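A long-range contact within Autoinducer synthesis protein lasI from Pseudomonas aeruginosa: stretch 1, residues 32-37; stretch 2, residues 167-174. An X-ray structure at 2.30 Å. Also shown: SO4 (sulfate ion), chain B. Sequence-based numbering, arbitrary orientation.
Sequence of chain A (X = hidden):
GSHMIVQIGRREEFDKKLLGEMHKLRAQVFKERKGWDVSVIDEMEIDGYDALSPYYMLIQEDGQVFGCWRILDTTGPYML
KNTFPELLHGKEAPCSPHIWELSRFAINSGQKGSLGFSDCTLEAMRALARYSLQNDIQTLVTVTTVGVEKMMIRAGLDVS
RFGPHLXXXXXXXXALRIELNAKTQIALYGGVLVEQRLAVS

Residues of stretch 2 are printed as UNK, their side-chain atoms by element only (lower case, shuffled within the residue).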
# COMPACT_ATOMS: atom_id res chain seq x y z
N GLU A 32 10.43 -15.29 -3.67
CA GLU A 32 11.26 -15.94 -2.62
C GLU A 32 11.64 -15.06 -1.39
O GLU A 32 12.48 -15.55 -0.57
CB GLU A 32 12.59 -16.66 -3.12
CG GLU A 32 12.61 -17.52 -4.41
CD GLU A 32 13.74 -17.03 -5.32
OE1 GLU A 32 14.75 -16.44 -4.78
OE2 GLU A 32 13.60 -17.18 -6.56
N ARG A 33 11.14 -13.81 -1.27
CA ARG A 33 11.17 -13.14 0.04
C ARG A 33 10.52 -14.16 0.96
O ARG A 33 9.39 -14.66 0.65
CB ARG A 33 10.36 -11.81 0.12
CG ARG A 33 10.84 -10.68 -0.80
CD ARG A 33 11.29 -9.28 -0.08
NE ARG A 33 10.30 -8.47 0.68
CZ ARG A 33 10.18 -7.14 0.54
NH1 ARG A 33 10.93 -6.50 -0.36
NH2 ARG A 33 9.30 -6.44 1.26
N LYS A 34 11.27 -14.56 2.00
CA LYS A 34 10.74 -15.34 3.09
C LYS A 34 10.25 -14.43 4.19
O LYS A 34 10.67 -13.26 4.31
CB LYS A 34 11.78 -16.36 3.65
CG LYS A 34 12.43 -17.31 2.58
CD LYS A 34 11.76 -18.70 2.53
CE LYS A 34 12.49 -19.69 3.57
NZ LYS A 34 11.70 -20.98 3.88
N GLY A 35 9.28 -14.95 4.91
CA GLY A 35 8.72 -14.31 6.08
C GLY A 35 7.52 -13.40 5.75
O GLY A 35 6.73 -13.03 6.68
N TRP A 36 7.32 -13.08 4.43
CA TRP A 36 6.23 -12.18 4.09
C TRP A 36 4.98 -12.92 3.62
O TRP A 36 4.01 -12.28 3.01
CB TRP A 36 6.72 -11.13 3.12
CG TRP A 36 7.63 -10.16 3.79
CD1 TRP A 36 9.00 -10.35 4.12
CD2 TRP A 36 7.31 -8.84 4.22
NE1 TRP A 36 9.50 -9.23 4.74
CE2 TRP A 36 8.51 -8.27 4.79
CE3 TRP A 36 6.16 -8.06 4.20
CZ2 TRP A 36 8.54 -7.00 5.34
CZ3 TRP A 36 6.22 -6.78 4.74
CH2 TRP A 36 7.39 -6.26 5.29
N ASP A 37 4.94 -14.25 3.98
CA ASP A 37 3.82 -15.11 3.62
C ASP A 37 3.47 -15.03 2.11
O ASP A 37 2.30 -14.81 1.73
CB ASP A 37 2.60 -14.64 4.41
CG ASP A 37 1.87 -15.78 4.98
OD1 ASP A 37 1.88 -16.83 4.34
OD2 ASP A 37 1.28 -15.76 6.05
N UNK A 167 12.75 -8.37 12.76
CA UNK A 167 13.33 -8.94 11.59
C UNK A 167 12.28 -9.85 10.92
O UNK A 167 11.88 -10.89 11.47
c UNK A 167 16.06 -11.75 11.26
c UNK A 167 15.38 -10.45 10.73
c UNK A 167 14.63 -9.69 11.91
c UNK A 167 16.64 -12.69 10.11
n UNK A 167 15.70 -13.79 9.43
N UNK A 168 11.83 -9.44 9.74
CA UNK A 168 10.99 -10.35 8.98
C UNK A 168 11.71 -10.70 7.71
O UNK A 168 11.96 -9.83 6.87
c UNK A 168 8.60 -10.16 10.84
c UNK A 168 8.92 -9.19 9.93
c UNK A 168 9.60 -9.74 8.67
c UNK A 168 8.68 -10.81 8.14
N UNK A 169 12.05 -11.99 7.56
CA UNK A 169 12.90 -12.45 6.45
C UNK A 169 14.26 -11.74 6.53
O UNK A 169 14.96 -11.78 7.58
N UNK A 170 14.62 -10.96 5.50
CA UNK A 170 15.92 -10.24 5.53
C UNK A 170 15.65 -8.77 5.84
O UNK A 170 16.57 -7.93 5.73
c UNK A 170 15.77 -9.70 3.04
c UNK A 170 16.55 -9.52 1.84
c UNK A 170 16.90 -11.92 3.80
c UNK A 170 16.61 -10.39 4.16
N UNK A 171 14.38 -8.43 6.15
CA UNK A 171 14.03 -7.00 6.39
C UNK A 171 13.87 -6.72 7.92
O UNK A 171 13.62 -7.65 8.71
o UNK A 171 14.33 -5.25 3.74
c UNK A 171 12.63 -6.92 4.17
c UNK A 171 13.63 -6.21 3.29
o UNK A 171 13.77 -6.59 2.13
c UNK A 171 12.74 -6.58 5.66
N UNK A 172 13.99 -5.44 8.27
CA UNK A 172 13.47 -4.89 9.51
C UNK A 172 12.11 -4.34 9.26
O UNK A 172 11.93 -3.31 8.63
n UNK A 172 17.02 -0.76 11.84
c UNK A 172 17.14 -1.14 10.54
c UNK A 172 14.42 -3.83 10.07
n UNK A 172 17.01 -2.42 10.22
n UNK A 172 17.33 -0.26 9.54
c UNK A 172 16.77 -3.50 11.20
c UNK A 172 15.77 -4.49 10.57
N UNK A 173 11.11 -5.01 9.74
CA UNK A 173 9.73 -4.65 9.37
C UNK A 173 9.10 -3.97 10.55
O UNK A 173 9.50 -4.25 11.65
c UNK A 173 8.95 -5.88 9.04
N UNK A 174 8.10 -3.11 10.34
CA UNK A 174 7.40 -2.47 11.41
C UNK A 174 5.96 -2.28 10.95
O UNK A 174 5.71 -2.18 9.75
c UNK A 174 8.26 -0.22 10.27
c UNK A 174 8.12 -1.07 11.65
c UNK A 174 7.51 -0.27 12.79
S SO4 B . 7.01 -17.29 4.26
O1 SO4 B . 6.11 -18.44 4.30
O2 SO4 B . 6.50 -16.36 5.29
O3 SO4 B . 7.09 -16.57 2.92
O4 SO4 B . 8.39 -17.87 4.43
O HOH W 1 12.56 -11.13 3.31

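Position 167 carries four carbons in a row ending in a nitrogen, and none of them reaches stretch 1. An unbranched chain tipped by a single nitrogen is lysine, Lys167. Its exposed side chain reaches forward along its own stretch, where NZ donates a hydrogen bond to the O of residue 169 at 2.8 Å.

Position 168 has four carbons, forked at the first, with one arm two carbons long. The one-carbon arm lies over the face of the Trp36 five-membered ring, 4.1 Å from its centroid. This is isoleucine, Ile168: the methyl CG2 makes a CH-pi contact and also lies 3.3 Å from Gly35 O. A branched aliphatic residue suits a buried place beside an indole.

Position 169 has no side-chain atoms, so it is glycine, Gly169. Its phi of 60° favours glycine, and an ideal CB here would lie 2.1 Å from Lys34 O, a clash. The bare CA instead approaches Lys34 O at 3.2 Å in a CA-H...O contact.

Position 170 repeats the four-carbon fork of 168, and its side chain makes no contact with stretch 1. It is Ile170, exposed, and this contact makes no particular demand on its side chain. Its backbone does the linking: N donates to a water 3.0 Å away, which in turn donates to Lys34 O, also at 3.0 Å.

Position 171 has three carbons, the third bearing two oxygens, one of them over a face of the Arg33 guanidinium. This is glutamate, Glu171. OE1 lies 3.8 Å from Arg33 NH1, a long salt bridge resting on charge alone, because the oxygen is well out of the guanidinium plane. CG packs 3.9 Å from Trp36 NE1.

Position 172 has three carbons, a nitrogen, then a carbon with two more nitrogens, none of them reaching stretch 1: arginine, Arg172. Its CA-to-CB bond points away, and the long polar chain remains exposed.

Position 173 has a single carbon, 3.9 Å from Trp36 CZ2. It is Ala173, whose small methyl adds apolar contact with the indole in a buried place.

Position 174 has one carbon carrying two more, out of reach of stretch 1. It is Val174, a buried aliphatic residue whose CA-to-CB bond points away from stretch 1.

The contact joins an irregular segment to a hairpin whose type II' turn runs from Ile168 to Glu171. Trp36 is the main anchor: its ring packs against Ile168 and Ala173, while NE1 donates a weak hydrogen bond to Ile168 O at 3.3 Å. At the turn, Gly169 permits close backbone approach.

Stretch 2 167-174: KIGIERAV
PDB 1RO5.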